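Local coordinates for protein fimbrin (Schizosaccharomyces pombe, PDB 1RT8) that binds and crosslinks actin filaments, associates with actin structures that maintain cell polarity, and acts in cytokinesis, mating and spore formation, at residues V35-N38 / E43-D46; R221-L226 / D233-L238; Q318-I323 / V356-N361. All coordinates share one frame; numbering follows the deposited sequence.

Interaction 1 of 3, residues V35-N38 / E43-D46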
ATOM      1  N   VAL A  35       0.734 -12.253  23.055  1.00 64.79           N
ATOM      2  CA  VAL A  35      -0.383 -11.398  22.646  1.00 65.56           C
ATOM      3  C   VAL A  35      -0.720 -10.289  23.641  1.00 65.47           C
ATOM      4  O   VAL A  35      -0.578  -9.107  23.325  1.00 66.29           O
ATOM      5  CB  VAL A  35      -1.666 -12.223  22.388  1.00 66.37           C
ATOM      6  CG1 VAL A  35      -2.620 -11.442  21.499  1.00 66.57           C
ATOM      7  CG2 VAL A  35      -1.313 -13.545  21.764  1.00 66.77           C
ATOM      8  N   PRO A  36      -1.182 -10.649  24.849  1.00 64.67           N
ATOM      9  CA  PRO A  36      -1.512  -9.599  25.819  1.00 63.83           C
ATOM     10  C   PRO A  36      -0.310  -8.699  26.133  1.00 62.93           C
ATOM     11  O   PRO A  36       0.375  -8.895  27.137  1.00 62.49           O
ATOM     12  CB  PRO A  36      -1.978 -10.395  27.037  1.00 64.30           C
ATOM     13  CG  PRO A  36      -2.546 -11.645  26.426  1.00 64.26           C
ATOM     14  CD  PRO A  36      -1.507 -11.980  25.391  1.00 64.43           C
ATOM     15  N   ILE A  37      -0.061  -7.716  25.272  1.00 61.56           N
ATOM     16  CA  ILE A  37       1.055  -6.795  25.459  1.00 60.73           C
ATOM     17  C   ILE A  37       0.618  -5.589  26.279  1.00 60.67           C
ATOM     18  O   ILE A  37      -0.446  -5.024  26.038  1.00 60.81           O
ATOM     19  CB  ILE A  37       1.609  -6.298  24.100  1.00 60.01           C
ATOM     20  CG1 ILE A  37       2.094  -7.488  23.269  1.00 59.09           C
ATOM     21  CG2 ILE A  37       2.754  -5.310  24.328  1.00 59.10           C
ATOM     22  CD1 ILE A  37       2.597  -7.115  21.900  1.00 58.07           C
ATOM     23  N   ASN A  38       1.442  -5.196  27.245  1.00 61.28           N
ATOM     24  CA  ASN A  38       1.131  -4.053  28.097  1.00 61.84           C
ATOM     25  C   ASN A  38       0.977  -2.782  27.274  1.00 61.70           C
ATOM     26  O   ASN A  38       1.780  -2.507  26.383  1.00 60.41           O
ATOM     27  CB  ASN A  38       2.226  -3.851  29.144  1.00 64.21           C
ATOM     28  CG  ASN A  38       1.970  -2.641  30.024  1.00 66.20           C
ATOM     29  OD1 ASN A  38       0.930  -2.546  30.678  1.00 68.31           O
ATOM     30  ND2 ASN A  38       2.916  -1.708  30.042  1.00 67.13           N
ATOM     31  N   GLU A  43       7.711  -2.351  26.247  1.00 54.53           N
ATOM     32  CA  GLU A  43       7.396  -3.750  25.950  1.00 51.86           C
ATOM     33  C   GLU A  43       7.116  -4.022  24.483  1.00 49.26           C
ATOM     34  O   GLU A  43       7.778  -4.839  23.849  1.00 48.78           O
ATOM     35  CB  GLU A  43       6.180  -4.198  26.759  1.00 54.79           C
ATOM     36  CG  GLU A  43       6.452  -4.399  28.222  1.00 59.06           C
ATOM     37  CD  GLU A  43       7.386  -5.556  28.472  1.00 61.75           C
ATOM     38  OE1 GLU A  43       8.570  -5.460  28.081  1.00 64.02           O
ATOM     39  OE2 GLU A  43       6.931  -6.564  29.055  1.00 62.19           O
ATOM     40  N   PHE A  44       6.116  -3.325  23.962  1.00 45.37           N
ATOM     41  CA  PHE A  44       5.697  -3.467  22.580  1.00 42.65           C
ATOM     42  C   PHE A  44       6.800  -3.348  21.529  1.00 41.90           C
ATOM     43  O   PHE A  44       6.911  -4.196  20.646  1.00 42.40           O
ATOM     44  CB  PHE A  44       4.620  -2.435  22.266  1.00 40.83           C
ATOM     45  CG  PHE A  44       4.202  -2.425  20.833  1.00 39.33           C
ATOM     46  CD1 PHE A  44       3.518  -3.507  20.290  1.00 38.98           C
ATOM     47  CD2 PHE A  44       4.504  -1.341  20.015  1.00 38.71           C
ATOM     48  CE1 PHE A  44       3.141  -3.511  18.950  1.00 37.54           C
ATOM     49  CE2 PHE A  44       4.131  -1.334  18.674  1.00 35.67           C
ATOM     50  CZ  PHE A  44       3.448  -2.421  18.141  1.00 38.42           C
ATOM     51  N   PHE A  45       7.604  -2.295  21.609  1.00 40.64           N
ATOM     52  CA  PHE A  45       8.648  -2.093  20.614  1.00 41.52           C
ATOM     53  C   PHE A  45       9.716  -3.177  20.639  1.00 42.39           C
ATOM     54  O   PHE A  45      10.292  -3.508  19.597  1.00 43.73           O
ATOM     55  CB  PHE A  45       9.259  -0.699  20.775  1.00 40.39           C
ATOM     56  CG  PHE A  45       8.248   0.405  20.667  1.00 37.98           C
ATOM     57  CD1 PHE A  45       7.737   1.017  21.808  1.00 38.91           C
ATOM     58  CD2 PHE A  45       7.770   0.800  19.423  1.00 38.87           C
ATOM     59  CE1 PHE A  45       6.762   2.007  21.709  1.00 37.45           C
ATOM     60  CE2 PHE A  45       6.797   1.784  19.313  1.00 36.39           C
ATOM     61  CZ  PHE A  45       6.292   2.389  20.460  1.00 38.12           C
ATOM     62  N   ASP A  46       9.973  -3.742  21.814  1.00 42.23           N
ATOM     63  CA  ASP A  46      10.949  -4.816  21.921  1.00 42.00           C
ATOM     64  C   ASP A  46      10.328  -6.055  21.299  1.00 40.73           C
ATOM     65  O   ASP A  46      11.014  -6.858  20.663  1.00 41.23           O
ATOM     66  CB  ASP A  46      11.301  -5.105  23.377  1.00 44.14           C
ATOM     67  CG  ASP A  46      12.197  -4.050  23.979  1.00 47.88           C
ATOM     68  OD1 ASP A  46      13.251  -3.748  23.375  1.00 49.36           O
ATOM     69  OD2 ASP A  46      11.852  -3.527  25.060  1.00 49.28           O
TER
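I37 and F44 meet with their side chains set obliquely to one another, the isoleucine offering its two methyl ends to different parts of the phenylalanine. The branch methyl CG2 of I37 settles against the backbone of helix 43-47, 3.9 Å from F44 CA. The same methyl lies 4.0 Å from F44 CB. CG2 is placed there because it stands anti to the backbone N of I37, while CG1 lies beside that N (chi1 -60°) and carries CD1 toward the ring edge. CD1 of I37 ends at the rim of the aromatic ring, near its plane and 4.1 Å from F44 CD1, so the ring is met at its edge and not over a face. Nearer the surface, N38 CB and E43 CG come within 4.4 Å, a looser touch between the aliphatic parts of two polar residues. The F44 ring runs on into the core of the first calponin-homology domain, where I18 and I21 of helix 11-25 and I120 and V124 of helix 117-131 receive it; I37 itself also rests on N22. No hydrogen bond joins the two segments; the direct contact between them is therefore apolar, resting on van der Waals packing.

Interaction 2 of 3, residues R221-L226 / D233-L238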
ATOM      1  N   ARG A 221     -19.527  15.380  27.008  1.00 35.13           N
ATOM      2  CA  ARG A 221     -20.273  15.090  25.796  1.00 33.18           C
ATOM      3  C   ARG A 221     -19.543  14.006  25.006  1.00 31.22           C
ATOM      4  O   ARG A 221     -20.168  13.102  24.448  1.00 30.73           O
ATOM      5  CB  ARG A 221     -20.402  16.351  24.944  1.00 33.49           C
ATOM      6  CG  ARG A 221     -21.253  16.175  23.701  1.00 31.45           C
ATOM      7  CD  ARG A 221     -21.148  17.417  22.840  1.00 34.25           C
ATOM      8  NE  ARG A 221     -21.466  18.615  23.615  1.00 33.23           N
ATOM      9  CZ  ARG A 221     -21.103  19.845  23.274  1.00 36.22           C
ATOM     10  NH1 ARG A 221     -20.406  20.043  22.161  1.00 35.81           N
ATOM     11  NH2 ARG A 221     -21.426  20.879  24.048  1.00 34.66           N
ATOM     12  N   ALA A 222     -18.218  14.103  24.966  1.00 30.45           N
ATOM     13  CA  ALA A 222     -17.394  13.139  24.243  1.00 31.57           C
ATOM     14  C   ALA A 222     -17.596  11.737  24.798  1.00 33.44           C
ATOM     15  O   ALA A 222     -17.628  10.764  24.049  1.00 33.92           O
ATOM     16  CB  ALA A 222     -15.925  13.523  24.346  1.00 31.45           C
ATOM     17  N   GLU A 223     -17.720  11.642  26.119  1.00 34.24           N
ATOM     18  CA  GLU A 223     -17.926  10.356  26.772  1.00 36.07           C
ATOM     19  C   GLU A 223     -19.305   9.811  26.433  1.00 36.34           C
ATOM     20  O   GLU A 223     -19.466   8.619  26.178  1.00 37.11           O
ATOM     21  CB  GLU A 223     -17.780  10.506  28.287  1.00 38.12           C
ATOM     22  CG  GLU A 223     -18.132   9.256  29.071  1.00 42.04           C
ATOM     23  CD  GLU A 223     -17.327   8.045  28.641  1.00 43.32           C
ATOM     24  OE1 GLU A 223     -16.081   8.145  28.597  1.00 45.18           O
ATOM     25  OE2 GLU A 223     -17.942   6.993  28.359  1.00 44.77           O
ATOM     26  N   GLN A 224     -20.297  10.693  26.425  1.00 35.77           N
ATOM     27  CA  GLN A 224     -21.659  10.300  26.109  1.00 34.46           C
ATOM     28  C   GLN A 224     -21.739   9.826  24.670  1.00 33.96           C
ATOM     29  O   GLN A 224     -22.479   8.894  24.363  1.00 33.94           O
ATOM     30  CB  GLN A 224     -22.626  11.476  26.331  1.00 36.13           C
ATOM     31  CG  GLN A 224     -22.974  11.714  27.796  1.00 37.99           C
ATOM     32  CD  GLN A 224     -23.670  13.047  28.055  1.00 39.51           C
ATOM     33  OE1 GLN A 224     -24.367  13.585  27.194  1.00 40.16           O
ATOM     34  NE2 GLN A 224     -23.495  13.574  29.261  1.00 41.42           N
ATOM     35  N   VAL A 225     -20.973  10.464  23.788  1.00 33.45           N
ATOM     36  CA  VAL A 225     -20.966  10.086  22.377  1.00 32.82           C
ATOM     37  C   VAL A 225     -20.415   8.680  22.213  1.00 34.38           C
ATOM     38  O   VAL A 225     -20.932   7.888  21.416  1.00 34.01           O
ATOM     39  CB  VAL A 225     -20.086  11.040  21.518  1.00 34.11           C
ATOM     40  CG1 VAL A 225     -19.715  10.366  20.184  1.00 31.77           C
ATOM     41  CG2 VAL A 225     -20.835  12.343  21.249  1.00 32.13           C
ATOM     42  N   LEU A 226     -19.353   8.382  22.954  1.00 33.64           N
ATOM     43  CA  LEU A 226     -18.727   7.074  22.867  1.00 36.13           C
ATOM     44  C   LEU A 226     -19.594   6.005  23.516  1.00 38.32           C
ATOM     45  O   LEU A 226     -19.486   4.829  23.171  1.00 38.79           O
ATOM     46  CB  LEU A 226     -17.333   7.107  23.498  1.00 33.11           C
ATOM     47  CG  LEU A 226     -16.325   7.946  22.705  1.00 30.69           C
ATOM     48  CD1 LEU A 226     -14.980   7.981  23.429  1.00 28.00           C
ATOM     49  CD2 LEU A 226     -16.171   7.371  21.309  1.00 27.89           C
ATOM     50  N   ASP A 233     -21.784  -1.158  18.972  1.00 44.26           N
ATOM     51  CA  ASP A 233     -20.546  -1.916  19.097  1.00 43.86           C
ATOM     52  C   ASP A 233     -19.442  -1.222  18.292  1.00 44.41           C
ATOM     53  O   ASP A 233     -18.578  -1.879  17.701  1.00 43.55           O
ATOM     54  CB  ASP A 233     -20.742  -3.352  18.605  1.00 44.74           C
ATOM     55  CG  ASP A 233     -19.519  -4.222  18.842  1.00 46.80           C
ATOM     56  OD1 ASP A 233     -18.976  -4.192  19.968  1.00 47.62           O
ATOM     57  OD2 ASP A 233     -19.103  -4.939  17.908  1.00 47.20           O
ATOM     58  N   CYS A 234     -19.476   0.110  18.273  1.00 42.84           N
ATOM     59  CA  CYS A 234     -18.479   0.886  17.540  1.00 42.40           C
ATOM     60  C   CYS A 234     -17.620   1.788  18.421  1.00 41.66           C
ATOM     61  O   CYS A 234     -17.079   2.791  17.943  1.00 40.20           O
ATOM     62  CB  CYS A 234     -19.145   1.742  16.465  1.00 43.97           C
ATOM     63  SG  CYS A 234     -19.783   0.826  15.058  1.00 47.57           S
ATOM     64  N   ARG A 235     -17.499   1.457  19.703  1.00 40.16           N
ATOM     65  CA  ARG A 235     -16.656   2.262  20.577  1.00 39.66           C
ATOM     66  C   ARG A 235     -15.241   1.714  20.467  1.00 40.00           C
ATOM     67  O   ARG A 235     -14.717   1.101  21.400  1.00 40.13           O
ATOM     68  CB  ARG A 235     -17.124   2.211  22.031  1.00 38.23           C
ATOM     69  CG  ARG A 235     -16.206   3.001  22.957  1.00 38.83           C
ATOM     70  CD  ARG A 235     -16.825   3.292  24.311  1.00 38.59           C
ATOM     71  NE  ARG A 235     -15.951   4.154  25.105  1.00 40.10           N
ATOM     72  CZ  ARG A 235     -16.361   4.900  26.125  1.00 39.79           C
ATOM     73  NH1 ARG A 235     -17.641   4.893  26.484  1.00 37.25           N
ATOM     74  NH2 ARG A 235     -15.493   5.656  26.785  1.00 39.37           N
ATOM     75  N   LYS A 236     -14.629   1.948  19.312  1.00 39.03           N
ATOM     76  CA  LYS A 236     -13.281   1.467  19.037  1.00 39.68           C
ATOM     77  C   LYS A 236     -12.312   2.605  18.711  1.00 40.10           C
ATOM     78  O   LYS A 236     -12.684   3.579  18.047  1.00 39.70           O
ATOM     79  CB  LYS A 236     -13.317   0.494  17.854  1.00 40.78           C
ATOM     80  CG  LYS A 236     -14.267  -0.692  18.012  1.00 40.21           C
ATOM     81  CD  LYS A 236     -13.770  -1.656  19.073  1.00 40.41           C
ATOM     82  CE  LYS A 236     -14.549  -2.963  19.047  1.00 41.89           C
ATOM     83  NZ  LYS A 236     -13.949  -3.959  19.981  1.00 40.05           N
ATOM     84  N   TYR A 237     -11.075   2.463  19.186  1.00 37.98           N
ATOM     85  CA  TYR A 237      -9.991   3.426  18.957  1.00 38.81           C
ATOM     86  C   TYR A 237     -10.056   4.777  19.665  1.00 38.21           C
ATOM     87  O   TYR A 237      -9.061   5.232  20.237  1.00 37.36           O
ATOM     88  CB  TYR A 237      -9.825   3.715  17.461  1.00 36.86           C
ATOM     89  CG  TYR A 237      -9.557   2.516  16.592  1.00 38.53           C
ATOM     90  CD1 TYR A 237     -10.603   1.819  15.994  1.00 40.03           C
ATOM     91  CD2 TYR A 237      -8.253   2.087  16.348  1.00 40.10           C
ATOM     92  CE1 TYR A 237     -10.356   0.716  15.166  1.00 42.19           C
ATOM     93  CE2 TYR A 237      -7.994   0.989  15.526  1.00 40.78           C
ATOM     94  CZ  TYR A 237      -9.048   0.310  14.939  1.00 41.68           C
ATOM     95  OH  TYR A 237      -8.801  -0.779  14.127  1.00 43.60           O
ATOM     96  N   LEU A 238     -11.219   5.417  19.614  1.00 38.51           N
ATOM     97  CA  LEU A 238     -11.401   6.755  20.182  1.00 37.90           C
ATOM     98  C   LEU A 238     -11.760   6.853  21.665  1.00 38.13           C
ATOM     99  O   LEU A 238     -12.596   6.107  22.167  1.00 39.37           O
ATOM    100  CB  LEU A 238     -12.463   7.493  19.363  1.00 35.42           C
ATOM    101  CG  LEU A 238     -12.588   9.012  19.493  1.00 34.30           C
ATOM    102  CD1 LEU A 238     -11.282   9.675  19.077  1.00 30.76           C
ATOM    103  CD2 LEU A 238     -13.740   9.497  18.613  1.00 32.07           C
TER
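R235 lays its guanidinium flat over the CB of L226 while the far end of the same group grips E223, so that one arginine makes both an apolar and an ionic contact with helix 218-230. L226 CB sits 3.5 Å above the guanidinium plane, over its centre. The grip on E223 is end-on and bidentate: NH1 of R235 gives a 2.8 Å hydrogen bond to E223 OE2, nearly in the guanidinium plane, and NH2 of R235 gives one of 3.1 Å to E223 OE1. Both oxygens are met on their syn side, but the carboxylate and guanidinium planes are turned 34° apart, so the fork is twisted. R235 gets there by an extended chain from CG to NE, its CD passing 3.3 Å from L226 O; E223 starts away from the loop and is bent back at chi2 (56°). NH1 of R235 has a second acid partner in E230, later on the same helix, so two carboxylates of the helix probably balance the arginine's charge. Deeper in, L226 CD1 packs 3.3 Å from the carbonyl O of L238, and its CD2 lies 4.2 Å from L238 CB, the two leucines crossing at about a right angle. L238 continues onto Y196 and M243. D233 follows the helix with a Schellman motif (positive phi), and R235 is the centre of an inverse gamma turn; together they fold the connection to helix 240-244 back against helix 218-230 within the second calponin-homology domain.

Interaction 3 of 3, residues Q318-I323 / V356-N361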
ATOM      1  N   GLN A 318       7.916  14.802 -12.634  1.00 24.75           N
ATOM      2  CA  GLN A 318       8.501  14.608 -11.310  1.00 26.01           C
ATOM      3  C   GLN A 318       9.284  13.299 -11.275  1.00 27.78           C
ATOM      4  O   GLN A 318      10.385  13.248 -10.730  1.00 27.49           O
ATOM      5  CB  GLN A 318       7.426  14.572 -10.233  1.00 25.83           C
ATOM      6  CG  GLN A 318       6.793  15.916  -9.933  1.00 27.11           C
ATOM      7  CD  GLN A 318       5.642  15.781  -8.958  1.00 27.35           C
ATOM      8  OE1 GLN A 318       5.812  15.296  -7.838  1.00 29.00           O
ATOM      9  NE2 GLN A 318       4.459  16.201  -9.382  1.00 28.34           N
ATOM     10  N   ALA A 319       8.708  12.251 -11.863  1.00 26.79           N
ATOM     11  CA  ALA A 319       9.339  10.937 -11.907  1.00 27.12           C
ATOM     12  C   ALA A 319      10.718  11.031 -12.549  1.00 28.02           C
ATOM     13  O   ALA A 319      11.692  10.502 -12.001  1.00 27.18           O
ATOM     14  CB  ALA A 319       8.458   9.946 -12.686  1.00 27.05           C
ATOM     15  N   TYR A 320      10.802  11.705 -13.700  1.00 26.26           N
ATOM     16  CA  TYR A 320      12.082  11.870 -14.393  1.00 29.93           C
ATOM     17  C   TYR A 320      13.133  12.457 -13.465  1.00 30.70           C
ATOM     18  O   TYR A 320      14.271  12.012 -13.464  1.00 31.63           O
ATOM     19  CB  TYR A 320      11.967  12.803 -15.605  1.00 28.01           C
ATOM     20  CG  TYR A 320      11.452  12.158 -16.871  1.00 30.16           C
ATOM     21  CD1 TYR A 320      10.180  12.469 -17.362  1.00 28.79           C
ATOM     22  CD2 TYR A 320      12.223  11.221 -17.574  1.00 28.75           C
ATOM     23  CE1 TYR A 320       9.686  11.866 -18.516  1.00 28.89           C
ATOM     24  CE2 TYR A 320      11.726  10.608 -18.739  1.00 29.26           C
ATOM     25  CZ  TYR A 320      10.456  10.942 -19.195  1.00 26.31           C
ATOM     26  OH  TYR A 320       9.937  10.360 -20.319  1.00 23.35           O
ATOM     27  N   ASP A 321      12.741  13.469 -12.696  1.00 34.28           N
ATOM     28  CA  ASP A 321      13.645  14.148 -11.768  1.00 36.03           C
ATOM     29  C   ASP A 321      14.021  13.283 -10.573  1.00 37.74           C
ATOM     30  O   ASP A 321      15.148  13.367 -10.074  1.00 39.08           O
ATOM     31  CB  ASP A 321      13.010  15.449 -11.283  1.00 35.86           C
ATOM     32  CG  ASP A 321      13.787  16.675 -11.716  1.00 35.54           C
ATOM     33  OD1 ASP A 321      14.509  16.602 -12.731  1.00 37.64           O
ATOM     34  OD2 ASP A 321      13.662  17.722 -11.050  1.00 37.82           O
ATOM     35  N   LYS A 322      13.083  12.455 -10.116  1.00 38.45           N
ATOM     36  CA  LYS A 322      13.331  11.568  -8.979  1.00 39.02           C
ATOM     37  C   LYS A 322      14.323  10.487  -9.376  1.00 38.29           C
ATOM     38  O   LYS A 322      15.133  10.045  -8.564  1.00 39.41           O
ATOM     39  CB  LYS A 322      12.033  10.904  -8.520  1.00 39.93           C
ATOM     40  CG  LYS A 322      10.978  11.868  -8.004  1.00 44.35           C
ATOM     41  CD  LYS A 322      11.331  12.417  -6.633  1.00 46.03           C
ATOM     42  CE  LYS A 322      10.174  13.236  -6.077  1.00 47.76           C
ATOM     43  NZ  LYS A 322      10.460  13.765  -4.713  1.00 49.81           N
ATOM     44  N   ILE A 323      14.247  10.066 -10.632  1.00 37.26           N
ATOM     45  CA  ILE A 323      15.123   9.031 -11.164  1.00 38.19           C
ATOM     46  C   ILE A 323      16.473   9.616 -11.578  1.00 40.12           C
ATOM     47  O   ILE A 323      17.507   8.964 -11.442  1.00 41.52           O
ATOM     48  CB  ILE A 323      14.469   8.341 -12.390  1.00 36.30           C
ATOM     49  CG1 ILE A 323      13.183   7.631 -11.959  1.00 35.12           C
ATOM     50  CG2 ILE A 323      15.432   7.344 -13.014  1.00 34.09           C
ATOM     51  CD1 ILE A 323      12.391   7.055 -13.105  1.00 35.12           C
ATOM     52  N   VAL A 356       7.666  13.461 -23.034  1.00 29.03           N
ATOM     53  CA  VAL A 356       7.976  12.486 -24.078  1.00 29.07           C
ATOM     54  C   VAL A 356       9.386  12.680 -24.635  1.00 29.55           C
ATOM     55  O   VAL A 356      10.113  11.706 -24.842  1.00 28.53           O
ATOM     56  CB  VAL A 356       6.929  12.556 -25.213  1.00 27.61           C
ATOM     57  CG1 VAL A 356       7.397  11.776 -26.436  1.00 28.53           C
ATOM     58  CG2 VAL A 356       5.608  11.961 -24.706  1.00 27.29           C
ATOM     59  N   ASP A 357       9.780  13.933 -24.855  1.00 29.82           N
ATOM     60  CA  ASP A 357      11.115  14.224 -25.369  1.00 28.43           C
ATOM     61  C   ASP A 357      12.209  13.832 -24.371  1.00 29.52           C
ATOM     62  O   ASP A 357      13.263  13.327 -24.763  1.00 30.67           O
ATOM     63  CB  ASP A 357      11.243  15.704 -25.726  1.00 30.39           C
ATOM     64  CG  ASP A 357      10.615  16.037 -27.066  1.00 30.19           C
ATOM     65  OD1 ASP A 357      10.330  15.107 -27.844  1.00 29.91           O
ATOM     66  OD2 ASP A 357      10.420  17.234 -27.352  1.00 35.90           O
ATOM     67  N   LEU A 358      11.975  14.072 -23.087  1.00 28.80           N
ATOM     68  CA  LEU A 358      12.957  13.695 -22.073  1.00 29.74           C
ATOM     69  C   LEU A 358      13.135  12.186 -22.093  1.00 30.01           C
ATOM     70  O   LEU A 358      14.194  11.670 -21.740  1.00 28.63           O
ATOM     71  CB  LEU A 358      12.505  14.138 -20.687  1.00 29.56           C
ATOM     72  CG  LEU A 358      12.660  15.628 -20.401  1.00 30.04           C
ATOM     73  CD1 LEU A 358      11.986  15.964 -19.088  1.00 27.04           C
ATOM     74  CD2 LEU A 358      14.151  15.993 -20.368  1.00 30.03           C
ATOM     75  N   GLY A 359      12.082  11.484 -22.507  1.00 29.66           N
ATOM     76  CA  GLY A 359      12.131  10.038 -22.597  1.00 28.27           C
ATOM     77  C   GLY A 359      12.936   9.639 -23.815  1.00 29.56           C
ATOM     78  O   GLY A 359      13.757   8.722 -23.763  1.00 27.35           O
ATOM     79  N   LYS A 360      12.709  10.338 -24.923  1.00 29.52           N
ATOM     80  CA  LYS A 360      13.439  10.043 -26.141  1.00 30.91           C
ATOM     81  C   LYS A 360      14.925  10.315 -25.909  1.00 30.50           C
ATOM     82  O   LYS A 360      15.771   9.527 -26.320  1.00 30.72           O
ATOM     83  CB  LYS A 360      12.895  10.889 -27.300  1.00 31.58           C
ATOM     84  CG  LYS A 360      11.479  10.494 -27.706  1.00 29.77           C
ATOM     85  CD  LYS A 360      10.984  11.267 -28.915  1.00 31.76           C
ATOM     86  CE  LYS A 360       9.659  10.701 -29.438  1.00 29.51           C
ATOM     87  NZ  LYS A 360       9.169  11.443 -30.645  1.00 30.57           N
ATOM     88  N   ASN A 361      15.239  11.417 -25.235  1.00 30.86           N
ATOM     89  CA  ASN A 361      16.635  11.750 -24.950  1.00 33.45           C
ATOM     90  C   ASN A 361      17.308  10.649 -24.144  1.00 35.37           C
ATOM     91  O   ASN A 361      18.488  10.349 -24.350  1.00 34.28           O
ATOM     92  CB  ASN A 361      16.745  13.056 -24.162  1.00 35.66           C
ATOM     93  CG  ASN A 361      16.404  14.267 -24.996  1.00 36.80           C
ATOM     94  OD1 ASN A 361      16.598  14.266 -26.206  1.00 39.60           O
ATOM     95  ND2 ASN A 361      15.902  15.315 -24.348  1.00 38.78           N
TER
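Y320 reaches across to L358 and G359 from the last turns of helix 314-323. Before it in the sequence, A319 faces L294 and M389, tying this helix to helices 282-296 and 379-397. The side chain of Y320 then reaches helix 345-361: CG stays beside the backbone N (chi1 -82°), which directs the ring to that helix. One ring face is covered by L358 CB, which stands 4.0 Å from the centroid and only 8° off the ring normal, a well-centred CH-pi contact. Beyond the ring, the hydroxyl comes down on the backbone of the partner helix, Y320 OH lying 3.2 Å from G359 CA. G359 has no side chain, and the hydroxyl lies directly against its CA. Y320 OH also makes a weak hydrogen bond to A355 O, earlier on helix 345-361. Replacing Y320 with an alanine would probably open a gap between the two helices, leaving L358 CB without its aromatic partner and A355 O without its weak bond from the hydroxyl. Next along, D321 turns to the loop between the helices, its OD1 accepting from the backbone N atoms of T327 and V328 and its OD2 from W330 NE1. Helix 314-323 thus packs against helix 345-361 through Y320, a buried helix-to-helix contact within the all-helical third calponin-homology domain.

Along the chain the three contacts follow in series, each inside its own calponin-homology domain: interaction 1 in the first, at helix 43-47; interaction 2 in the second, at helix 218-230 and the loop after it; interaction 3 in the third, between helices 314-323 and 345-361. The first two belong to the same actin-binding region, with centres about 25 Å apart and nearest atoms about 12 Å apart. Interaction 3 lies in the other actin-binding region, its centre about 46 Å from that of interaction 1 and about 50 Å from that of interaction 2. None touches another. Each is a local contact within its own domain, in a core whose two actin-binding regions together crosslink filaments.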